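PDB 4F0L: amidohydrolase from Brucella melitensis biovar Abortus, which probably acts as a metal-dependent deaminase of the amidohydrolase family, with an iron ion bound in its TIM-barrel domain. Local coordinates for residues B[13-19]-B[51-57]; B[392-398]-B[423-429]. Numbering follows the deposited sequence.

Contact 1: B[13-19]-B[51-57]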
ATOM      1  N   PHE B  13      21.766  27.903   1.108  1.00 24.71           N
ATOM      2  CA  PHE B  13      22.337  26.701   0.495  1.00 23.80           C
ATOM      3  C   PHE B  13      21.968  25.414   1.231  1.00 22.76           C
ATOM      4  O   PHE B  13      22.096  25.343   2.442  1.00 20.99           O
ATOM      5  CB  PHE B  13      23.857  26.797   0.424  1.00 24.26           C
ATOM      6  CG  PHE B  13      24.349  27.779  -0.598  1.00 24.24           C
ATOM      7  CD1 PHE B  13      24.550  27.391  -1.909  1.00 24.09           C
ATOM      8  CD2 PHE B  13      24.613  29.093  -0.240  1.00 25.30           C
ATOM      9  CE1 PHE B  13      25.001  28.297  -2.858  1.00 25.54           C
ATOM     10  CE2 PHE B  13      25.061  30.013  -1.183  1.00 26.63           C
ATOM     11  CZ  PHE B  13      25.253  29.613  -2.500  1.00 26.24           C
ATOM     12  N   ILE B  14      21.560  24.394   0.468  1.00 21.18           N
ATOM     13  CA  ILE B  14      21.379  23.051   0.987  1.00 20.90           C
ATOM     14  C   ILE B  14      22.531  22.212   0.426  1.00 20.25           C
ATOM     15  O   ILE B  14      22.790  22.224  -0.770  1.00 19.54           O
ATOM     16  CB  ILE B  14      20.036  22.410   0.522  1.00 21.44           C
ATOM     17  CG1 ILE B  14      18.780  23.244   0.911  1.00 22.68           C
ATOM     18  CG2 ILE B  14      19.908  20.976   1.006  1.00 20.93           C
ATOM     19  CD1 ILE B  14      18.662  23.613   2.369  1.00 23.36           C
ATOM     20  N   HIS B  15      23.191  21.442   1.272  1.00 20.59           N
ATOM     21  CA  HIS B  15      24.205  20.486   0.796  1.00 20.83           C
ATOM     22  C   HIS B  15      23.684  19.077   0.991  1.00 20.22           C
ATOM     23  O   HIS B  15      23.323  18.692   2.099  1.00 20.33           O
ATOM     24  CB  HIS B  15      25.555  20.683   1.509  1.00 21.26           C
ATOM     25  CG  HIS B  15      26.659  19.751   1.008  1.00 22.12           C
ATOM     26  ND1 HIS B  15      26.766  18.478   1.423  1.00 22.84           N
ATOM     27  CD2 HIS B  15      27.692  19.954   0.082  1.00 22.48           C
ATOM     28  CE1 HIS B  15      27.812  17.892   0.810  1.00 23.55           C
ATOM     29  NE2 HIS B  15      28.372  18.799  -0.019  1.00 23.72           N
ATOM     30  N   ALA B  16      23.627  18.319  -0.096  1.00 19.50           N
ATOM     31  CA  ALA B  16      23.098  16.962  -0.093  1.00 19.03           C
ATOM     32  C   ALA B  16      24.210  15.977  -0.337  1.00 19.75           C
ATOM     33  O   ALA B  16      24.936  16.095  -1.342  1.00 19.38           O
ATOM     34  CB  ALA B  16      22.067  16.826  -1.198  1.00 17.83           C
ATOM     35  N   ARG B  17      24.302  14.956   0.500  1.00 20.12           N
ATOM     36  CA  ARG B  17      25.275  13.890   0.241  1.00 21.38           C
ATOM     37  C   ARG B  17      24.981  13.179  -1.066  1.00 19.79           C
ATOM     38  O   ARG B  17      25.880  12.823  -1.767  1.00 19.21           O
ATOM     39  CB  ARG B  17      25.274  12.840   1.352  1.00 24.73           C
ATOM     40  CG  ARG B  17      26.140  13.154   2.530  1.00 28.81           C
ATOM     41  CD  ARG B  17      26.436  11.901   3.351  1.00 32.79           C
ATOM     42  NE  ARG B  17      27.232  12.274   4.515  1.00 39.19           N
ATOM     43  CZ  ARG B  17      26.765  12.904   5.597  1.00 42.69           C
ATOM     44  NH1 ARG B  17      25.464  13.233   5.698  1.00 42.68           N
ATOM     45  NH2 ARG B  17      27.613  13.201   6.592  1.00 44.31           N
ATOM     46  N   GLN B  18      23.698  12.964  -1.368  1.00 18.09           N
ATOM     47  CA  GLN B  18      23.272  12.487  -2.689  1.00 17.53           C
ATOM     48  C   GLN B  18      22.045  13.265  -3.113  1.00 16.19           C
ATOM     49  O   GLN B  18      21.181  13.549  -2.300  1.00 15.06           O
ATOM     50  CB  GLN B  18      22.898  11.000  -2.663  1.00 17.45           C
ATOM     51  CG  GLN B  18      23.968  10.037  -2.176  1.00 18.64           C
ATOM     52  CD  GLN B  18      23.473   8.611  -2.126  1.00 18.68           C
ATOM     53  OE1 GLN B  18      23.376   7.941  -3.153  1.00 19.40           O
ATOM     54  NE2 GLN B  18      23.156   8.130  -0.921  1.00 19.55           N
ATOM     55  N   ALA B  19      21.955  13.565  -4.394  1.00 16.38           N
ATOM     56  CA  ALA B  19      20.795  14.234  -4.938  1.00 15.97           C
ATOM     57  C   ALA B  19      20.527  13.682  -6.310  1.00 16.52           C
ATOM     58  O   ALA B  19      21.451  13.402  -7.069  1.00 17.26           O
ATOM     59  CB  ALA B  19      21.004  15.727  -4.992  1.00 15.71           C
ATOM     60  N   ASP B  51      25.983  26.000   5.078  1.00 31.15           N
ATOM     61  CA  ASP B  51      25.054  25.157   4.309  1.00 28.99           C
ATOM     62  C   ASP B  51      24.233  24.299   5.256  1.00 27.12           C
ATOM     63  O   ASP B  51      24.747  23.812   6.229  1.00 26.39           O
ATOM     64  CB  ASP B  51      25.802  24.220   3.381  1.00 27.64           C
ATOM     65  CG  ASP B  51      26.533  24.944   2.272  1.00 28.29           C
ATOM     66  OD1 ASP B  51      26.527  26.188   2.254  1.00 28.18           O
ATOM     67  OD2 ASP B  51      27.099  24.254   1.404  1.00 26.90           O
ATOM     68  N   GLU B  52      22.953  24.142   4.971  1.00 26.69           N
ATOM     69  CA  GLU B  52      22.140  23.177   5.671  1.00 27.89           C
ATOM     70  C   GLU B  52      22.369  21.794   5.067  1.00 26.66           C
ATOM     71  O   GLU B  52      22.249  21.605   3.856  1.00 26.09           O
ATOM     72  CB  GLU B  52      20.682  23.542   5.551  1.00 28.26           C
ATOM     73  CG  GLU B  52      19.789  22.630   6.355  1.00 29.82           C
ATOM     74  CD  GLU B  52      18.332  22.976   6.144  1.00 30.75           C
ATOM     75  OE1 GLU B  52      18.049  24.120   5.745  1.00 33.17           O
ATOM     76  OE2 GLU B  52      17.486  22.107   6.338  1.00 30.92           O
ATOM     77  N   ARG B  53      22.706  20.837   5.914  1.00 25.55           N
ATOM     78  CA  ARG B  53      23.151  19.523   5.458  1.00 26.14           C
ATOM     79  C   ARG B  53      22.010  18.517   5.372  1.00 23.29           C
ATOM     80  O   ARG B  53      21.249  18.372   6.312  1.00 22.90           O
ATOM     81  CB  ARG B  53      24.201  18.973   6.427  1.00 28.75           C
ATOM     82  CG  ARG B  53      25.344  19.934   6.645  1.00 32.11           C
ATOM     83  CD  ARG B  53      26.493  19.555   5.767  1.00 36.08           C
ATOM     84  NE  ARG B  53      27.308  18.540   6.422  1.00 40.26           N
ATOM     85  CZ  ARG B  53      28.409  18.799   7.108  1.00 46.08           C
ATOM     86  NH1 ARG B  53      28.860  20.055   7.237  1.00 46.45           N
ATOM     87  NH2 ARG B  53      29.068  17.793   7.682  1.00 49.60           N
ATOM     88  N   GLN B  54      21.914  17.821   4.252  1.00 20.98           N
ATOM     89  CA  GLN B  54      20.918  16.763   4.091  1.00 20.95           C
ATOM     90  C   GLN B  54      21.615  15.515   3.513  1.00 19.68           C
ATOM     91  O   GLN B  54      22.660  15.611   2.860  1.00 19.20           O
ATOM     92  CB  GLN B  54      19.773  17.261   3.183  1.00 20.92           C
ATOM     93  CG  GLN B  54      19.016  18.460   3.729  1.00 21.95           C
ATOM     94  CD  GLN B  54      18.061  18.094   4.867  1.00 22.51           C
ATOM     95  OE1 GLN B  54      17.588  16.966   4.951  1.00 22.52           O
ATOM     96  NE2 GLN B  54      17.745  19.063   5.724  1.00 22.89           N
ATOM     97  N   SER B  55      21.052  14.345   3.786  1.00 18.72           N
ATOM     98  CA  SER B  55      21.605  13.094   3.292  1.00 18.70           C
ATOM     99  C   SER B  55      21.201  12.796   1.870  1.00 17.03           C
ATOM    100  O   SER B  55      22.067  12.514   1.057  1.00 17.41           O
ATOM    101  CB  SER B  55      21.194  11.922   4.200  1.00 19.91           C
ATOM    102  OG  SER B  55      21.686  12.174   5.510  1.00 22.66           O
ATOM    103  N   VAL B  56      19.894  12.838   1.576  1.00 15.38           N
ATOM    104  CA  VAL B  56      19.385  12.434   0.282  1.00 14.80           C
ATOM    105  C   VAL B  56      18.269  13.378  -0.140  1.00 14.48           C
ATOM    106  O   VAL B  56      17.294  13.520   0.571  1.00 14.13           O
ATOM    107  CB  VAL B  56      18.845  11.009   0.287  1.00 14.47           C
ATOM    108  CG1 VAL B  56      18.207  10.676  -1.065  1.00 13.97           C
ATOM    109  CG2 VAL B  56      19.956  10.010   0.625  1.00 15.09           C
ATOM    110  N   VAL B  57      18.444  14.038  -1.288  1.00 14.53           N
ATOM    111  CA  VAL B  57      17.511  15.070  -1.793  1.00 13.95           C
ATOM    112  C   VAL B  57      17.017  14.664  -3.183  1.00 13.50           C
ATOM    113  O   VAL B  57      17.796  14.202  -4.028  1.00 13.69           O
ATOM    114  CB  VAL B  57      18.151  16.469  -1.842  1.00 14.57           C
ATOM    115  CG1 VAL B  57      17.247  17.459  -2.585  1.00 14.65           C
ATOM    116  CG2 VAL B  57      18.433  16.952  -0.418  1.00 15.03           C
TER
HETATM  117  O   HOH W   1      23.313   9.780   1.211  1.00 30.11           O
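Two parallel strands pair here in the small beta domain that many amidohydrolases carry beside their TIM barrel, in the HutF-type N-terminal region. Strands 13-16 and 52-54 run in the same sense, with axes 4.6 Å apart at closest approach and 29° between their directions. The ladder zigzags as parallel pairing demands: Glu52 N donates to Phe13 O (2.9 Å), His15 N to Glu52 O (2.8 Å), Gln54 N to His15 O (2.7 Å) and Arg17 N to Gln54 O (2.9 Å). Both segments then turn a corner, at Arg17-Gln18 and at Ser55, where Arg17 (phi/psi -62/-39) and Ser55 (-82/-52) leave extended geometry. Because they bend together the register survives: Gln18 N reaches Ser55 O (3.0 Å), Val57 N reaches Gln18 O (3.0 Å), and CA-CA spacings stay at 4.6-4.9 Å from Phe13-Asp51 to Ala19-Val57. Segment 51-57 is thereby led from the small sheet into strand 56-66, which carries metal ligand His65 farther along.

Ile14, Ala16, Glu52 and Gln54 share one face of the first sheet, where Ile14 CG2 meets Gln54 CG at 3.8 Å; past the corner, Val57 CG2 packs on Ala16 CB at 3.7 Å. On this face Glu52 forms a salt bridge with Lys432, while Gln54 hydrogen-bonds Ser397 and Asp425. His15 and Arg53 occupy the other face, and His15 NE2 hydrogen-bonds to Val45 O. Gln18 NE2, also hydrogen-bonded to Ala406 O, donates to a water at 2.7 Å, and that water donates to Ser55 O at 3.0 Å.

Contact 2: B[392-398]-B[423-429]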
ATOM      1  N   SER B 392      11.717  26.323  -9.721  1.00 14.58           N
ATOM      2  CA  SER B 392      11.260  26.638  -8.354  1.00 14.36           C
ATOM      3  C   SER B 392      12.055  25.776  -7.381  1.00 13.96           C
ATOM      4  O   SER B 392      12.356  24.619  -7.715  1.00 13.54           O
ATOM      5  CB  SER B 392       9.769  26.375  -8.177  1.00 14.14           C
ATOM      6  OG  SER B 392       9.326  26.964  -6.948  1.00 14.99           O
ATOM      7  N   ALA B 393      12.407  26.330  -6.208  1.00 14.00           N
ATOM      8  CA  ALA B 393      13.137  25.549  -5.196  1.00 14.13           C
ATOM      9  C   ALA B 393      12.166  24.635  -4.444  1.00 13.71           C
ATOM     10  O   ALA B 393      11.828  24.877  -3.294  1.00 13.81           O
ATOM     11  CB  ALA B 393      13.961  26.454  -4.250  1.00 14.81           C
ATOM     12  N   ASP B 394      11.759  23.574  -5.132  1.00 13.52           N
ATOM     13  CA  ASP B 394      10.802  22.592  -4.648  1.00 13.65           C
ATOM     14  C   ASP B 394      11.502  21.225  -4.582  1.00 13.86           C
ATOM     15  O   ASP B 394      11.821  20.627  -5.617  1.00 14.32           O
ATOM     16  CB  ASP B 394       9.609  22.465  -5.614  1.00 13.36           C
ATOM     17  CG  ASP B 394       8.839  23.757  -5.822  1.00 14.03           C
ATOM     18  OD1 ASP B 394       9.188  24.826  -5.275  1.00 15.08           O
ATOM     19  OD2 ASP B 394       7.844  23.709  -6.569  1.00 14.61           O
ATOM     20  N   PHE B 395      11.727  20.704  -3.381  1.00 14.01           N
ATOM     21  CA  PHE B 395      12.400  19.435  -3.276  1.00 13.88           C
ATOM     22  C   PHE B 395      12.196  18.850  -1.894  1.00 14.01           C
ATOM     23  O   PHE B 395      11.563  19.492  -1.022  1.00 13.37           O
ATOM     24  CB  PHE B 395      13.889  19.546  -3.669  1.00 14.84           C
ATOM     25  CG  PHE B 395      14.594  20.715  -3.066  1.00 16.14           C
ATOM     26  CD1 PHE B 395      14.989  20.689  -1.750  1.00 16.73           C
ATOM     27  CD2 PHE B 395      14.823  21.870  -3.814  1.00 16.82           C
ATOM     28  CE1 PHE B 395      15.637  21.775  -1.187  1.00 17.77           C
ATOM     29  CE2 PHE B 395      15.473  22.939  -3.250  1.00 17.58           C
ATOM     30  CZ  PHE B 395      15.875  22.899  -1.939  1.00 17.94           C
ATOM     31  N   VAL B 396      12.667  17.606  -1.737  1.00 13.63           N
ATOM     32  CA  VAL B 396      12.335  16.736  -0.609  1.00 13.69           C
ATOM     33  C   VAL B 396      13.612  16.016  -0.107  1.00 14.44           C
ATOM     34  O   VAL B 396      14.415  15.537  -0.924  1.00 13.42           O
ATOM     35  CB  VAL B 396      11.291  15.664  -1.050  1.00 13.33           C
ATOM     36  CG1 VAL B 396      10.936  14.678   0.069  1.00 12.66           C
ATOM     37  CG2 VAL B 396      10.007  16.316  -1.606  1.00 13.05           C
ATOM     38  N   SER B 397      13.828  15.964   1.229  1.00 15.10           N
ATOM     39  CA  SER B 397      14.883  15.104   1.757  1.00 15.66           C
ATOM     40  C   SER B 397      14.258  13.854   2.374  1.00 15.70           C
ATOM     41  O   SER B 397      13.147  13.898   2.908  1.00 15.31           O
ATOM     42  CB  SER B 397      15.774  15.815   2.743  1.00 17.04           C
ATOM     43  OG  SER B 397      15.100  16.064   3.970  1.00 17.60           O
ATOM     44  N   LEU B 398      14.965  12.735   2.246  1.00 15.58           N
ATOM     45  CA  LEU B 398      14.472  11.480   2.711  1.00 15.89           C
ATOM     46  C   LEU B 398      15.211  11.062   3.975  1.00 17.80           C
ATOM     47  O   LEU B 398      16.432  11.200   4.050  1.00 18.97           O
ATOM     48  CB  LEU B 398      14.618  10.408   1.624  1.00 15.10           C
ATOM     49  CG  LEU B 398      13.796  10.647   0.350  1.00 14.41           C
ATOM     50  CD1 LEU B 398      14.187   9.638  -0.710  1.00 13.96           C
ATOM     51  CD2 LEU B 398      12.272  10.584   0.578  1.00 13.71           C
ATOM     52  N   VAL B 423       9.727  10.504   4.056  1.00 18.16           N
ATOM     53  CA  VAL B 423       9.943  11.966   3.841  1.00 16.84           C
ATOM     54  C   VAL B 423      10.412  12.662   5.133  1.00 17.25           C
ATOM     55  O   VAL B 423       9.846  12.447   6.214  1.00 17.42           O
ATOM     56  CB  VAL B 423       8.656  12.615   3.306  1.00 15.84           C
ATOM     57  CG1 VAL B 423       8.734  14.150   3.330  1.00 14.91           C
ATOM     58  CG2 VAL B 423       8.349  12.093   1.915  1.00 15.08           C
ATOM     59  N   CYS B 424      11.486  13.431   5.026  1.00 17.53           N
ATOM     60  CA  CYS B 424      12.016  14.192   6.156  1.00 18.46           C
ATOM     61  C   CYS B 424      11.626  15.686   6.030  1.00 17.28           C
ATOM     62  O   CYS B 424      10.625  16.120   6.583  1.00 16.31           O
ATOM     63  CB  CYS B 424      13.520  13.991   6.277  1.00 20.28           C
ATOM     64  SG  CYS B 424      14.171  14.562   7.863  1.00 25.01           S
ATOM     65  N   ASP B 425      12.382  16.450   5.236  1.00 16.69           N
ATOM     66  CA  ASP B 425      12.067  17.858   4.987  1.00 16.12           C
ATOM     67  C   ASP B 425      11.487  18.069   3.601  1.00 14.73           C
ATOM     68  O   ASP B 425      11.782  17.325   2.662  1.00 14.05           O
ATOM     69  CB  ASP B 425      13.321  18.722   5.174  1.00 17.09           C
ATOM     70  CG  ASP B 425      13.849  18.683   6.600  1.00 18.50           C
ATOM     71  OD1 ASP B 425      13.181  18.153   7.504  1.00 18.95           O
ATOM     72  OD2 ASP B 425      14.968  19.206   6.846  1.00 20.51           O
ATOM     73  N   VAL B 426      10.682  19.112   3.460  1.00 14.10           N
ATOM     74  CA  VAL B 426      10.098  19.433   2.188  1.00 13.23           C
ATOM     75  C   VAL B 426      10.094  20.948   2.033  1.00 13.50           C
ATOM     76  O   VAL B 426       9.647  21.654   2.933  1.00 13.63           O
ATOM     77  CB  VAL B 426       8.646  18.911   2.090  1.00 12.49           C
ATOM     78  CG1 VAL B 426       8.057  19.280   0.735  1.00 11.62           C
ATOM     79  CG2 VAL B 426       8.549  17.388   2.382  1.00 12.51           C
ATOM     80  N   TRP B 427      10.621  21.424   0.905  1.00 13.75           N
ATOM     81  CA  TRP B 427      10.642  22.826   0.559  1.00 14.13           C
ATOM     82  C   TRP B 427       9.779  23.096  -0.628  1.00 13.67           C
ATOM     83  O   TRP B 427       9.815  22.351  -1.623  1.00 13.30           O
ATOM     84  CB  TRP B 427      12.016  23.232   0.168  1.00 15.36           C
ATOM     85  CG  TRP B 427      13.099  23.152   1.231  1.00 16.34           C
ATOM     86  CD1 TRP B 427      13.647  24.180   1.959  1.00 17.55           C
ATOM     87  CD2 TRP B 427      13.806  21.952   1.676  1.00 16.59           C
ATOM     88  NE1 TRP B 427      14.630  23.728   2.802  1.00 18.36           N
ATOM     89  CE2 TRP B 427      14.773  22.392   2.671  1.00 17.84           C
ATOM     90  CE3 TRP B 427      13.721  20.599   1.366  1.00 15.78           C
ATOM     91  CZ2 TRP B 427      15.610  21.494   3.325  1.00 18.30           C
ATOM     92  CZ3 TRP B 427      14.613  19.724   1.972  1.00 16.21           C
ATOM     93  CH2 TRP B 427      15.522  20.159   2.945  1.00 17.46           C
ATOM     94  N   VAL B 428       9.039  24.203  -0.568  1.00 13.65           N
ATOM     95  CA  VAL B 428       8.306  24.737  -1.722  1.00 13.58           C
ATOM     96  C   VAL B 428       8.655  26.230  -1.873  1.00 14.72           C
ATOM     97  O   VAL B 428       8.526  27.011  -0.923  1.00 15.36           O
ATOM     98  CB  VAL B 428       6.782  24.533  -1.564  1.00 12.78           C
ATOM     99  CG1 VAL B 428       6.025  25.257  -2.678  1.00 12.82           C
ATOM    100  CG2 VAL B 428       6.440  23.024  -1.558  1.00 11.64           C
ATOM    101  N   ARG B 429       9.115  26.607  -3.057  1.00 15.45           N
ATOM    102  CA  ARG B 429       9.605  27.960  -3.328  1.00 17.02           C
ATOM    103  C   ARG B 429      10.618  28.349  -2.282  1.00 17.96           C
ATOM    104  O   ARG B 429      10.635  29.483  -1.806  1.00 19.19           O
ATOM    105  CB  ARG B 429       8.479  29.000  -3.444  1.00 17.65           C
ATOM    106  CG  ARG B 429       7.423  28.638  -4.494  1.00 17.39           C
ATOM    107  CD  ARG B 429       6.455  29.785  -4.779  1.00 18.34           C
ATOM    108  NE  ARG B 429       5.745  30.191  -3.588  1.00 18.46           N
ATOM    109  CZ  ARG B 429       4.706  29.539  -3.072  1.00 18.05           C
ATOM    110  NH1 ARG B 429       4.209  28.440  -3.669  1.00 17.12           N
ATOM    111  NH2 ARG B 429       4.135  29.985  -1.947  1.00 18.30           N
TER
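A classic beta bulge interrupts this antiparallel pair: Cys424 and Asp425 together face the single residue Ser397. Ser397 serves both through three hydrogen bonds, its N donating to Asp425 O (2.8 Å), its O accepting from Cys424 N (2.7 Å) and its OG accepting from Asp425 N (3.0 Å). The extra residue is accommodated by Cys424, whose psi of -82° departs from strand values, and the register moves by one between Val396-Val426 and Leu398-Val423. Ser397 OG is also hydrogen-bonded to Gln54 OE1, while Asp425 OD1 hydrogen-bonds to Gly436 N and Asp425 OD2 forms a salt bridge with Lys432.

Away from the bulge the pairing is regular. Phe395 and Trp427 form a hydrogen-bonded pair: Phe395 N donates to Trp427 O (3.1 Å), and Trp427 N donates to Phe395 O (2.9 Å). Their rings meet obliquely, planes at 41°, with Phe395 CD1 3.4 Å from Trp427 CE3. On the other face Val396 CG1 lies 4.0 Å from Val423 CG1. The ladder ends on a side chain: Asp394 OD1 accepts from Arg429 N (2.8 Å) and from Ser392 OG (2.7 Å), beside an inverse gamma turn centred on Ala393.

With axes 4.5 Å apart and directions 151° from each other, strands 395-398 and 423-428 are joined through helix 408-417 and belong to the sheet that runs on from strand 56-66, consistent with the C-terminal contribution to the small beta domain of many amidohydrolases.

Overall arrangement
Contact 1 comes first along the chain, closing a 31-residue excursion that runs from the end of strand 19-21 through strands 24-26, 29-34 and 37-42. The chain then passes along strand 56-66 into the barrel, with its iron site, before contact 2 closes a second, 24-residue excursion around helix 408-417. The two are in series, neither nested nor crossed, yet their centres lie about 11 Å apart. Strands 56-66 and 395-399 are sheet neighbours, linked at Val56 O and Leu398 N (3.0 Å), and Gln54 NE2 lies 3.0 Å from Asp425 OD2. N-terminal and C-terminal strands, far apart in sequence, thus meet on the same side of the chain's centre.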